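Local coordinates for protein delta toxin (Clostridium perfringens, PDB 2YGT) that probably forms beta-barrel pores in target-cell membranes as a haemolytic toxin of the leukocidin/hemolysin family, and binds zinc, at residues Tyr32-Ser37 with His286-Ile291; Val155-Asn160 with Leu217-Thr222; Phe78-Tyr83 with Ser254-Trp259; Asp110-Asn115 with Thr136-Ser141. All blocks are in the same frame, centred on the assembly; numbering follows the deposited sequence.

Contact 1: Tyr32-Ser37 with His286-Ile291; sequences YSSTDS and HTIRQI. With ZN (zinc ion), chain B.
Tyr32 and His286 lie ring on ring in an offset stack, their planes 5° apart and their centroids separated by 3.7 Å. CE1 of His286 is 3.2 Å above one face of the phenol ring, displaced toward the rim on the CE2 side; in return, Tyr32 CD2 lies over the centre of the imidazole. His286 NE2 binds the zinc ion at 2.3 Å, with Asp54 as the second protein ligand, and the metal and the stack together fix how the imidazole is turned. Farther on, side chains do what backbone carbonyls would do in a sheet. Ser34 OG, anti to its own backbone N (chi1 -172°), accepts from Ile288 N at 3.0 Å. Two residues later Asp36 OD2 accepts from Gln290 N at 2.9 Å, met nearly along its C-O axis. Between the rings and these bonds one water donates to both Ser33 O and His286 O. The two strands run almost parallel, at 11° with axes 6.0 Å apart, yet they belong to different sheets: 27-39 pairs with strand 45-54, while 287-291 pairs with strand 263-282, with a G1 beta bulge where His286 and Thr287 both face Asp282.

Contact 2: Val155-Asn160 with Leu217-Thr222; sequences VQPDYN and LSSLIT
Tyr159 meets Leu220, Ser218 and Ile221 in turn along its length. Its CB is 3.8 Å from Leu220 CD2, and CG comes closer to the same methyl, at 3.3 Å. That methyl sits over one face of the ring in a CH-pi contact, 18° off the ring normal. Farther out, CE1 touches Leu220 CB at 3.5 Å and has Ser218 OG obliquely beside it. At the tip, OH comes 3.2 Å from Ile221 CG1, which lies at the ring edge, and bonds to Pro90 O, while the ring of Phe177 meets that of Tyr159 edge-to-face. The other methyl of Leu220, CD1, rests near Val155 O and the CD of Pro157. Ser218 carries the polar half of the contact. With OG anti to the backbone N (chi1 169°), its hydroxyl donates to Pro157 O at 2.7 Å and accepts from Leu220 N at 3.0 Å, so both roles of the hydroxyl are filled. One water bridges Ser218 N to Asp158 OD2. Two local motifs thus interlock: a type II beta turn, Gln156 to Tyr159, which links strands 148-155 and 159-166, and the N-cap of the short helix 219-222, whose Ser218 caps its own helix and grips the turn at once. By analogy with leukocidin relatives, the turn probably marks the place where the prestem returns to the body of the fold.

Contact 3: Phe78-Tyr83 with Ser254-Trp259; sequences FALSKY and SYHIAW
The antiparallel pairing of strands 84-99 and 241-259 runs on here by one more bond, from Trp259 to Tyr83, just after the turn that follows strand 76-79. Trp259 N donates to Tyr83 O at 2.8 Å, 162° at the hydrogen and in the plane of the carbonyl. The same oxygen takes a CA-H...O contact from Ala258 CA at 3.2 Å, so two neighbouring residues of one strand hold it. Beyond the backbone, Tyr83 CD2 approaches Trp259 CD1 at 3.9 Å. The indole carbon lies at the edge of the phenol ring, near its plane, so the two rings are not stacked. Trp259 CG is anti to the backbone N (chi1 180°), and the rest of the indole leads away from Tyr83 and meets the ring of Trp263 edge-to-face. At the other end of the contact Leu80 CD2 only brushes His256 CE1, at 4.0 Å. An ST turn, Tyr83 N to Ser81 OG at 3.0 Å, shapes the turn that delivers Tyr83. The position, far from the chain's centre, is consistent with the rim region of related hemolysins. Strand 84-99 lies between 76-79 and 241-259, and strand 263-282 pairs with 241-259 beyond it, through His256 and Arg266.

Contact 4: Asp110-Asn115 with Thr136-Ser141; sequences DSVPKN and TSNKAS
Asn138 and Lys114 exchange two hydrogen bonds: the side-chain amide of Asn138 reads the backbone of Lys114 much as a neighbouring strand would. Asn138 OD1 accepts from Lys114 N at 3.3 Å, in the carbonyl plane and on a lone pair, while Asn138 ND2 gives to Lys114 O at 3.3 Å. The lysine reaches back the other way. Its chain is extended beyond CG, and NZ donates to Thr136 O at 2.9 Å from above the carbonyl plane. Val112 CG1 packs on Thr136 CB at 3.7 Å. Asp110 and Thr136 point at each other tip to tip, but the placing of the threonine hydroxyl is doubtful. In the next shell, Ser111 N holds Asp110 OD1 at 2.9 Å, a cis peptide bond precedes Pro113, and Pro113 O accepts from Trp173 NE1. On the far segment Ser137 OG takes Lys139 N at 2.7 Å in an ST turn. Asp110 and Asp166 are ligands of a second zinc site known for this protein, though neither binds zinc here. Polar bonds, the Asn138 pair long, outweigh apolar packing, which would suit a contact given up if, as in relatives, a prestem including strand 134-137 leaves the body during pore formation.

Overall arrangement
From the N terminus, strand 27-39 opens contact 1, which closes only near the C terminus at 286-291, so its loop encloses the other three. Residues 78-83 open contact 3, closed at 254-259, and this second loop holds contacts 4 and 2 in series: 110-115 with 136-141 closes before 155-160 meets 217-222. None cross. Contact 1 joins the seven-strand sheet to the last strand of the eight-strand sheet, about 46 Å, centre to centre, from contact 3 on the other side of the chain's centre. Contact 2 lies between them and contact 4 nearer contact 1; with nearest atoms about 7 Å apart, contacts 4 and 2 tie the three-stranded sheet and the turn that follows it to the body.

Contact 1: Tyr32-Ser37 with His286-Ile291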
loop_
_atom_site.group_PDB
_atom_site.type_symbol
_atom_site.label_atom_id
_atom_site.label_comp_id
_atom_site.label_asym_id
_atom_site.label_seq_id
_atom_site.Cartn_x
_atom_site.Cartn_y
_atom_site.Cartn_z
ATOM N N TYR A 32 5.055 9.670 -20.736
ATOM C CA TYR A 32 6.038 10.446 -19.990
ATOM C C TYR A 32 6.053 10.024 -18.529
ATOM O O TYR A 32 5.008 9.967 -17.882
ATOM C CB TYR A 32 5.735 11.944 -20.100
ATOM C CG TYR A 32 5.701 12.452 -21.523
ATOM C CD1 TYR A 32 6.855 12.912 -22.145
ATOM C CD2 TYR A 32 4.515 12.465 -22.246
ATOM C CE1 TYR A 32 6.828 13.376 -23.452
ATOM C CE2 TYR A 32 4.478 12.927 -23.551
ATOM C CZ TYR A 32 5.637 13.381 -24.149
ATOM O OH TYR A 32 5.599 13.837 -25.447
ATOM N N SER A 33 7.243 9.727 -18.016
ATOM C CA SER A 33 7.398 9.295 -16.631
ATOM C C SER A 33 7.854 10.417 -15.698
ATOM O O SER A 33 8.662 11.269 -16.074
ATOM C CB SER A 33 8.372 8.117 -16.545
ATOM O OG SER A 33 7.810 6.954 -17.135
ATOM N N SER A 34 7.331 10.410 -14.478
ATOM C CA SER A 34 7.753 11.368 -13.465
ATOM C C SER A 34 7.763 10.699 -12.093
ATOM O O SER A 34 6.817 10.002 -11.724
ATOM C CB SER A 34 6.832 12.591 -13.467
ATOM O OG SER A 34 7.334 13.611 -12.630
ATOM N N THR A 35 8.844 10.903 -11.346
ATOM C CA THR A 35 8.987 10.295 -10.028
ATOM C C THR A 35 9.320 11.319 -8.949
ATOM O O THR A 35 10.217 12.146 -9.113
ATOM C CB THR A 35 10.082 9.210 -10.012
ATOM O OG1 THR A 35 9.689 8.119 -10.849
ATOM C CG2 THR A 35 10.291 8.692 -8.603
ATOM N N ASP A 36 8.593 11.255 -7.841
ATOM C CA ASP A 36 8.896 12.094 -6.693
ATOM C C ASP A 36 8.867 11.291 -5.399
ATOM O O ASP A 36 8.105 10.335 -5.268
ATOM C CB ASP A 36 7.932 13.278 -6.616
ATOM C CG ASP A 36 8.521 14.440 -5.864
ATOM O OD1 ASP A 36 9.747 14.405 -5.621
ATOM O OD2 ASP A 36 7.773 15.380 -5.521
ATOM N N SER A 37 9.708 11.686 -4.446
ATOM C CA SER A 37 9.787 11.003 -3.161
ATOM C C SER A 37 9.627 11.977 -2.002
ATOM O O SER A 37 10.125 13.102 -2.049
ATOM C CB SER A 37 11.114 10.249 -3.027
ATOM O OG SER A 37 11.101 9.044 -3.770
ATOM N N HIS A 286 4.051 17.175 -17.714
ATOM C CA HIS A 286 4.189 15.772 -17.321
ATOM C C HIS A 286 5.037 15.605 -16.061
ATOM O O HIS A 286 5.995 14.833 -16.049
ATOM C CB HIS A 286 4.803 14.942 -18.452
ATOM C CG HIS A 286 4.137 15.136 -19.778
ATOM N ND1 HIS A 286 4.815 15.594 -20.888
ATOM C CD2 HIS A 286 2.859 14.934 -20.175
ATOM C CE1 HIS A 286 3.984 15.664 -21.911
ATOM N NE2 HIS A 286 2.790 15.269 -21.505
ATOM N N THR A 287 4.689 16.330 -15.006
ATOM C CA THR A 287 5.449 16.249 -13.768
ATOM C C THR A 287 4.545 15.997 -12.574
ATOM O O THR A 287 3.369 16.365 -12.576
ATOM C CB THR A 287 6.267 17.536 -13.499
ATOM O OG1 THR A 287 5.376 18.635 -13.265
ATOM C CG2 THR A 287 7.188 17.858 -14.676
ATOM N N ILE A 288 5.107 15.357 -11.558
ATOM C CA ILE A 288 4.427 15.198 -10.284
ATOM C C ILE A 288 5.351 15.731 -9.194
ATOM O O ILE A 288 6.496 15.299 -9.070
ATOM C CB ILE A 288 4.010 13.722 -10.024
ATOM C CG1 ILE A 288 3.039 13.645 -8.847
ATOM C CG2 ILE A 288 5.229 12.837 -9.796
ATOM C CD1 ILE A 288 2.305 12.324 -8.734
ATOM N N ARG A 289 4.859 16.704 -8.433
ATOM C CA ARG A 289 5.673 17.380 -7.427
ATOM C C ARG A 289 4.934 17.511 -6.101
ATOM O O ARG A 289 3.753 17.856 -6.072
ATOM C CB ARG A 289 6.063 18.784 -7.911
ATOM C CG ARG A 289 6.956 18.835 -9.137
ATOM C CD ARG A 289 7.245 20.282 -9.511
ATOM N NE ARG A 289 8.129 20.411 -10.667
ATOM C CZ ARG A 289 9.455 20.334 -10.603
ATOM N NH1 ARG A 289 10.058 20.119 -9.439
ATOM N NH2 ARG A 289 10.182 20.468 -11.707
ATOM N N GLN A 290 5.631 17.249 -5.001
ATOM C CA GLN A 290 5.072 17.496 -3.678
ATOM C C GLN A 290 4.881 18.996 -3.460
ATOM O O GLN A 290 5.750 19.795 -3.815
ATOM C CB GLN A 290 5.976 16.917 -2.593
ATOM C CG GLN A 290 5.460 17.147 -1.188
ATOM C CD GLN A 290 6.388 16.597 -0.128
ATOM O OE1 GLN A 290 7.536 16.264 -0.406
ATOM N NE2 GLN A 290 5.891 16.504 1.100
ATOM N N ILE A 291 3.744 19.382 -2.892
ATOM C CA ILE A 291 3.478 20.795 -2.634
ATOM C C ILE A 291 3.054 21.031 -1.190
ATOM O O ILE A 291 3.015 20.100 -0.385
ATOM C CB ILE A 291 2.402 21.383 -3.585
ATOM C CG1 ILE A 291 1.096 20.587 -3.492
ATOM C CG2 ILE A 291 2.911 21.422 -5.025
ATOM C CD1 ILE A 291 -0.038 21.185 -4.305
HETATM ZN ZN ZN B . 0.555 15.296 -21.998
HETATM O O HOH W 1 8.074 13.926 -17.464
#

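Contact 2: Val155-Asn160 with Leu217-Thr222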
loop_
_atom_site.group_PDB
_atom_site.type_symbol
_atom_site.label_atom_id
_atom_site.label_comp_id
_atom_site.label_asym_id
_atom_site.label_seq_id
_atom_site.Cartn_x
_atom_site.Cartn_y
_atom_site.Cartn_z
ATOM N N VAL A 155 4.664 -7.513 -0.813
ATOM C CA VAL A 155 4.445 -8.679 0.036
ATOM C C VAL A 155 3.731 -8.303 1.330
ATOM O O VAL A 155 3.869 -7.183 1.829
ATOM C CB VAL A 155 5.774 -9.392 0.373
ATOM C CG1 VAL A 155 6.452 -9.860 -0.897
ATOM C CG2 VAL A 155 6.695 -8.469 1.163
ATOM N N GLN A 156 2.969 -9.249 1.868
ATOM C CA GLN A 156 2.191 -9.007 3.076
ATOM C C GLN A 156 1.990 -10.281 3.906
ATOM O O GLN A 156 0.853 -10.638 4.226
ATOM C CB GLN A 156 0.830 -8.425 2.701
ATOM C CG GLN A 156 0.075 -9.266 1.687
ATOM C CD GLN A 156 -1.378 -8.879 1.582
ATOM O OE1 GLN A 156 -1.784 -7.830 2.071
ATOM N NE2 GLN A 156 -2.174 -9.729 0.943
ATOM N N PRO A 157 3.091 -10.967 4.265
ATOM C CA PRO A 157 2.988 -12.201 5.053
ATOM C C PRO A 157 2.132 -12.017 6.304
ATOM O O PRO A 157 2.384 -11.105 7.091
ATOM C CB PRO A 157 4.449 -12.494 5.438
ATOM C CG PRO A 157 5.189 -11.207 5.168
ATOM C CD PRO A 157 4.496 -10.652 3.966
ATOM N N ASP A 158 1.124 -12.871 6.461
ATOM C CA ASP A 158 0.260 -12.872 7.639
ATOM C C ASP A 158 -0.743 -11.721 7.671
ATOM O O ASP A 158 -1.512 -11.592 8.623
ATOM C CB ASP A 158 1.089 -12.885 8.926
ATOM C CG ASP A 158 1.950 -14.124 9.049
ATOM O OD1 ASP A 158 1.724 -15.078 8.276
ATOM O OD2 ASP A 158 2.849 -14.144 9.917
ATOM N N TYR A 159 -0.730 -10.891 6.634
ATOM C CA TYR A 159 -1.663 -9.773 6.525
ATOM C C TYR A 159 -2.569 -9.931 5.309
ATOM O O TYR A 159 -2.245 -10.655 4.368
ATOM C CB TYR A 159 -0.907 -8.446 6.408
ATOM C CG TYR A 159 -0.273 -7.961 7.692
ATOM C CD1 TYR A 159 0.800 -8.641 8.264
ATOM C CD2 TYR A 159 -0.733 -6.807 8.323
ATOM C CE1 TYR A 159 1.384 -8.191 9.437
ATOM C CE2 TYR A 159 -0.152 -6.352 9.493
ATOM C CZ TYR A 159 0.905 -7.046 10.045
ATOM O OH TYR A 159 1.482 -6.587 11.210
ATOM N N ASN A 160 -3.705 -9.243 5.338
ATOM C CA ASN A 160 -4.581 -9.150 4.179
ATOM C C ASN A 160 -4.778 -7.695 3.772
ATOM O O ASN A 160 -4.689 -6.790 4.603
ATOM C CB ASN A 160 -5.940 -9.793 4.463
ATOM C CG ASN A 160 -5.868 -11.308 4.541
ATOM O OD1 ASN A 160 -6.893 -11.982 4.640
ATOM N ND2 ASN A 160 -4.657 -11.851 4.495
ATOM N N LEU A 217 8.155 -14.087 12.538
ATOM C CA LEU A 217 7.179 -13.009 12.464
ATOM C C LEU A 217 7.166 -12.413 11.065
ATOM O O LEU A 217 8.191 -12.393 10.384
ATOM C CB LEU A 217 7.506 -11.912 13.482
ATOM C CG LEU A 217 7.155 -12.137 14.956
ATOM C CD1 LEU A 217 7.921 -11.165 15.839
ATOM C CD2 LEU A 217 5.658 -11.998 15.183
ATOM N N SER A 218 6.006 -11.930 10.632
ATOM C CA SER A 218 5.919 -11.212 9.369
ATOM C C SER A 218 6.933 -10.075 9.352
ATOM O O SER A 218 7.227 -9.484 10.391
ATOM C CB SER A 218 4.515 -10.645 9.175
ATOM O OG SER A 218 4.485 -9.739 8.086
ATOM N N SER A 219 7.468 -9.768 8.175
ATOM C CA SER A 219 8.378 -8.639 8.038
ATOM C C SER A 219 7.639 -7.318 8.259
ATOM O O SER A 219 8.255 -6.282 8.519
ATOM C CB SER A 219 9.057 -8.650 6.668
ATOM O OG SER A 219 8.107 -8.772 5.629
ATOM N N LEU A 220 6.313 -7.362 8.160
ATOM C CA LEU A 220 5.489 -6.194 8.445
ATOM C C LEU A 220 5.542 -5.831 9.928
ATOM O O LEU A 220 5.247 -4.698 10.308
ATOM C CB LEU A 220 4.043 -6.429 8.001
ATOM C CG LEU A 220 3.719 -6.052 6.553
ATOM C CD1 LEU A 220 4.619 -6.796 5.570
ATOM C CD2 LEU A 220 2.251 -6.304 6.245
ATOM N N ILE A 221 5.918 -6.797 10.762
ATOM C CA ILE A 221 6.011 -6.567 12.198
ATOM C C ILE A 221 7.438 -6.244 12.637
ATOM O O ILE A 221 7.651 -5.380 13.489
ATOM C CB ILE A 221 5.478 -7.773 13.006
ATOM C CG1 ILE A 221 3.957 -7.866 12.879
ATOM C CG2 ILE A 221 5.879 -7.660 14.466
ATOM C CD1 ILE A 221 3.356 -9.082 13.557
ATOM N N THR A 222 8.415 -6.931 12.054
ATOM C CA THR A 222 9.810 -6.729 12.435
ATOM C C THR A 222 10.424 -5.495 11.774
ATOM O O THR A 222 11.264 -4.819 12.369
ATOM C CB THR A 222 10.682 -7.964 12.106
ATOM O OG1 THR A 222 10.563 -8.286 10.713
ATOM C CG2 THR A 222 10.259 -9.169 12.946
HETATM O O HOH W 2 3.777 -12.634 12.027
#

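Contact 3: Phe78-Tyr83 with Ser254-Trp259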
loop_
_atom_site.group_PDB
_atom_site.type_symbol
_atom_site.label_atom_id
_atom_site.label_comp_id
_atom_site.label_asym_id
_atom_site.label_seq_id
_atom_site.Cartn_x
_atom_site.Cartn_y
_atom_site.Cartn_z
ATOM N N PHE A 78 9.217 -4.381 25.601
ATOM C CA PHE A 78 9.720 -3.957 26.901
ATOM C C PHE A 78 9.033 -4.679 28.049
ATOM O O PHE A 78 7.921 -5.187 27.904
ATOM C CB PHE A 78 9.600 -2.438 27.066
ATOM C CG PHE A 78 8.190 -1.926 26.981
ATOM C CD1 PHE A 78 7.618 -1.636 25.753
ATOM C CD2 PHE A 78 7.440 -1.725 28.128
ATOM C CE1 PHE A 78 6.320 -1.160 25.669
ATOM C CE2 PHE A 78 6.141 -1.250 28.051
ATOM C CZ PHE A 78 5.580 -0.966 26.820
ATOM N N ALA A 79 9.712 -4.728 29.189
ATOM C CA ALA A 79 9.163 -5.358 30.377
ATOM C C ALA A 79 8.421 -4.332 31.218
ATOM O O ALA A 79 8.930 -3.243 31.481
ATOM C CB ALA A 79 10.269 -6.016 31.195
ATOM N N LEU A 80 7.207 -4.677 31.621
ATOM C CA LEU A 80 6.464 -3.863 32.562
ATOM C C LEU A 80 6.933 -4.296 33.945
ATOM O O LEU A 80 7.037 -3.490 34.872
ATOM C CB LEU A 80 4.970 -4.107 32.389
ATOM C CG LEU A 80 4.078 -2.871 32.353
ATOM C CD1 LEU A 80 4.828 -1.694 31.747
ATOM C CD2 LEU A 80 2.823 -3.178 31.551
ATOM N N SER A 81 7.226 -5.588 34.057
ATOM C CA SER A 81 7.851 -6.166 35.236
ATOM C C SER A 81 8.448 -7.507 34.831
ATOM O O SER A 81 8.441 -7.864 33.651
ATOM C CB SER A 81 6.837 -6.355 36.364
ATOM O OG SER A 81 6.080 -7.539 36.182
ATOM N N LYS A 82 8.958 -8.254 35.803
ATOM C CA LYS A 82 9.518 -9.571 35.524
ATOM C C LYS A 82 8.426 -10.551 35.103
ATOM O O LYS A 82 8.706 -11.573 34.476
ATOM C CB LYS A 82 10.259 -10.109 36.751
ATOM N N TYR A 83 7.182 -10.229 35.447
ATOM C CA TYR A 83 6.061 -11.133 35.215
ATOM C C TYR A 83 5.101 -10.618 34.147
ATOM O O TYR A 83 4.141 -11.299 33.790
ATOM C CB TYR A 83 5.299 -11.385 36.519
ATOM C CG TYR A 83 6.149 -12.018 37.599
ATOM C CD1 TYR A 83 6.948 -11.239 38.423
ATOM C CD2 TYR A 83 6.157 -13.394 37.788
ATOM C CE1 TYR A 83 7.731 -11.812 39.408
ATOM C CE2 TYR A 83 6.937 -13.977 38.772
ATOM C CZ TYR A 83 7.722 -13.180 39.580
ATOM O OH TYR A 83 8.501 -13.749 40.560
ATOM N N SER A 254 -0.935 -3.239 21.704
ATOM C CA SER A 254 -0.028 -3.740 22.727
ATOM C C SER A 254 -0.395 -5.170 23.093
ATOM O O SER A 254 -1.434 -5.414 23.707
ATOM C CB SER A 254 -0.072 -2.851 23.974
ATOM O OG SER A 254 0.407 -1.544 23.694
ATOM N N TYR A 255 0.453 -6.111 22.696
ATOM C CA TYR A 255 0.271 -7.510 23.057
ATOM C C TYR A 255 0.984 -7.790 24.377
ATOM O O TYR A 255 2.212 -7.775 24.447
ATOM C CB TYR A 255 0.800 -8.425 21.949
ATOM C CG TYR A 255 0.684 -9.903 22.263
ATOM C CD1 TYR A 255 -0.535 -10.561 22.157
ATOM C CD2 TYR A 255 1.794 -10.636 22.666
ATOM C CE1 TYR A 255 -0.645 -11.910 22.449
ATOM C CE2 TYR A 255 1.696 -11.982 22.956
ATOM C CZ TYR A 255 0.477 -12.614 22.847
ATOM O OH TYR A 255 0.378 -13.953 23.134
ATOM N N HIS A 256 0.200 -8.023 25.425
ATOM C CA HIS A 256 0.738 -8.275 26.757
ATOM C C HIS A 256 0.827 -9.766 27.050
ATOM O O HIS A 256 -0.108 -10.515 26.771
ATOM C CB HIS A 256 -0.158 -7.635 27.822
ATOM C CG HIS A 256 -0.124 -6.137 27.833
ATOM N ND1 HIS A 256 0.212 -5.410 28.954
ATOM C CD2 HIS A 256 -0.386 -5.232 26.861
ATOM C CE1 HIS A 256 0.156 -4.120 28.672
ATOM N NE2 HIS A 256 -0.203 -3.985 27.408
ATOM N N ILE A 257 1.953 -10.191 27.612
ATOM C CA ILE A 257 2.023 -11.498 28.257
ATOM C C ILE A 257 2.234 -11.314 29.757
ATOM O O ILE A 257 3.072 -10.519 30.184
ATOM C CB ILE A 257 3.127 -12.406 27.663
ATOM C CG1 ILE A 257 4.494 -11.723 27.739
ATOM C CG2 ILE A 257 2.783 -12.791 26.233
ATOM C CD1 ILE A 257 5.644 -12.622 27.339
ATOM N N ALA A 258 1.452 -12.036 30.550
ATOM C CA ALA A 258 1.531 -11.940 32.001
ATOM C C ALA A 258 1.603 -13.332 32.609
ATOM O O ALA A 258 0.832 -14.219 32.243
ATOM C CB ALA A 258 0.333 -11.181 32.550
ATOM N N TRP A 259 2.533 -13.517 33.537
ATOM C CA TRP A 259 2.753 -14.821 34.146
ATOM C C TRP A 259 1.945 -15.007 35.426
ATOM O O TRP A 259 2.085 -14.243 36.378
ATOM C CB TRP A 259 4.240 -15.031 34.440
ATOM C CG TRP A 259 4.535 -16.354 35.075
ATOM C CD1 TRP A 259 4.561 -16.635 36.409
ATOM C CD2 TRP A 259 4.844 -17.585 34.402
ATOM N NE1 TRP A 259 4.867 -17.958 36.609
ATOM C CE2 TRP A 259 5.046 -18.563 35.393
ATOM C CE3 TRP A 259 4.972 -17.947 33.056
ATOM C CZ2 TRP A 259 5.369 -19.885 35.085
ATOM C CZ3 TRP A 259 5.292 -19.263 32.751
ATOM C CH2 TRP A 259 5.486 -20.215 33.762
#

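Contact 4: Asp110-Asn115 with Thr136-Ser141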
loop_
_atom_site.group_PDB
_atom_site.type_symbol
_atom_site.label_atom_id
_atom_site.label_comp_id
_atom_site.label_asym_id
_atom_site.label_seq_id
_atom_site.Cartn_x
_atom_site.Cartn_y
_atom_site.Cartn_z
ATOM N N ASP A 110 -9.928 3.912 -12.077
ATOM C CA ASP A 110 -9.642 2.540 -11.672
ATOM C C ASP A 110 -8.451 2.492 -10.724
ATOM O O ASP A 110 -7.648 3.424 -10.673
ATOM C CB ASP A 110 -9.396 1.643 -12.888
ATOM C CG ASP A 110 -10.031 0.272 -12.736
ATOM O OD1 ASP A 110 -10.030 -0.267 -11.610
ATOM O OD2 ASP A 110 -10.540 -0.266 -13.741
ATOM N N SER A 111 -8.348 1.404 -9.968
ATOM C CA SER A 111 -7.257 1.238 -9.015
ATOM C C SER A 111 -7.041 -0.226 -8.645
ATOM O O SER A 111 -7.914 -1.068 -8.849
ATOM C CB SER A 111 -7.518 2.067 -7.753
ATOM O OG SER A 111 -8.735 1.698 -7.130
ATOM N N VAL A 112 -5.869 -0.519 -8.100
ATOM C CA VAL A 112 -5.544 -1.861 -7.642
ATOM C C VAL A 112 -4.681 -1.746 -6.392
ATOM O O VAL A 112 -3.948 -0.766 -6.240
ATOM C CB VAL A 112 -4.776 -2.648 -8.718
ATOM C CG1 VAL A 112 -5.726 -3.124 -9.814
ATOM C CG2 VAL A 112 -3.652 -1.796 -9.296
ATOM N N PRO A 113 -4.757 -2.742 -5.490
ATOM C CA PRO A 113 -5.555 -3.974 -5.571
ATOM C C PRO A 113 -7.059 -3.727 -5.460
ATOM O O PRO A 113 -7.481 -2.712 -4.905
ATOM C CB PRO A 113 -5.079 -4.790 -4.359
ATOM C CG PRO A 113 -3.816 -4.136 -3.897
ATOM C CD PRO A 113 -3.936 -2.699 -4.268
ATOM N N LYS A 114 -7.853 -4.656 -5.988
ATOM C CA LYS A 114 -9.307 -4.576 -5.898
ATOM C C LYS A 114 -9.806 -5.468 -4.778
ATOM O O LYS A 114 -9.148 -6.441 -4.411
ATOM C CB LYS A 114 -9.962 -5.039 -7.197
ATOM C CG LYS A 114 -9.554 -4.267 -8.428
ATOM C CD LYS A 114 -10.201 -4.876 -9.659
ATOM C CE LYS A 114 -9.742 -4.190 -10.923
ATOM N NZ LYS A 114 -10.292 -4.859 -12.128
ATOM N N ASN A 115 -10.978 -5.134 -4.249
ATOM C CA ASN A 115 -11.634 -5.947 -3.234
ATOM C C ASN A 115 -10.673 -6.405 -2.143
ATOM O O ASN A 115 -10.093 -5.583 -1.433
ATOM C CB ASN A 115 -12.331 -7.146 -3.883
ATOM C CG ASN A 115 -13.389 -6.727 -4.893
ATOM O OD1 ASN A 115 -13.467 -7.274 -5.994
ATOM N ND2 ASN A 115 -14.202 -5.742 -4.523
ATOM N N THR A 136 -7.581 -3.598 -15.471
ATOM C CA THR A 136 -6.875 -3.812 -14.215
ATOM C C THR A 136 -7.014 -5.256 -13.756
ATOM O O THR A 136 -8.113 -5.808 -13.722
ATOM C CB THR A 136 -7.366 -2.869 -13.106
ATOM O OG1 THR A 136 -8.794 -2.777 -13.150
ATOM C CG2 THR A 136 -6.774 -1.479 -13.289
ATOM N N SER A 137 -5.888 -5.864 -13.406
ATOM C CA SER A 137 -5.870 -7.254 -12.990
ATOM C C SER A 137 -5.227 -7.403 -11.620
ATOM O O SER A 137 -4.241 -6.733 -11.313
ATOM C CB SER A 137 -5.108 -8.097 -14.013
ATOM O OG SER A 137 -4.906 -9.415 -13.536
ATOM N N ASN A 138 -5.795 -8.274 -10.793
ATOM C CA ASN A 138 -5.139 -8.668 -9.554
ATOM C C ASN A 138 -4.178 -9.821 -9.831
ATOM O O ASN A 138 -3.701 -10.491 -8.914
ATOM C CB ASN A 138 -6.162 -9.040 -8.477
ATOM C CG ASN A 138 -6.715 -7.819 -7.749
ATOM O OD1 ASN A 138 -6.298 -6.685 -8.001
ATOM N ND2 ASN A 138 -7.653 -8.050 -6.840
ATOM N N LYS A 139 -3.907 -10.037 -11.116
ATOM C CA LYS A 139 -2.911 -11.006 -11.558
ATOM C C LYS A 139 -1.727 -10.265 -12.177
ATOM O O LYS A 139 -1.733 -9.038 -12.265
ATOM C CB LYS A 139 -3.518 -11.994 -12.556
ATOM N N ALA A 140 -0.726 -11.016 -12.625
ATOM C CA ALA A 140 0.595 -10.447 -12.891
ATOM C C ALA A 140 0.885 -9.937 -14.309
ATOM O O ALA A 140 1.565 -8.926 -14.460
ATOM C CB ALA A 140 1.684 -11.418 -12.447
ATOM N N SER A 141 0.398 -10.633 -15.336
ATOM C CA SER A 141 0.777 -10.312 -16.718
ATOM C C SER A 141 2.291 -10.580 -16.865
ATOM O O SER A 141 2.828 -11.358 -16.075
ATOM C CB SER A 141 0.375 -8.872 -17.059
ATOM O OG SER A 141 1.306 -7.931 -16.556
#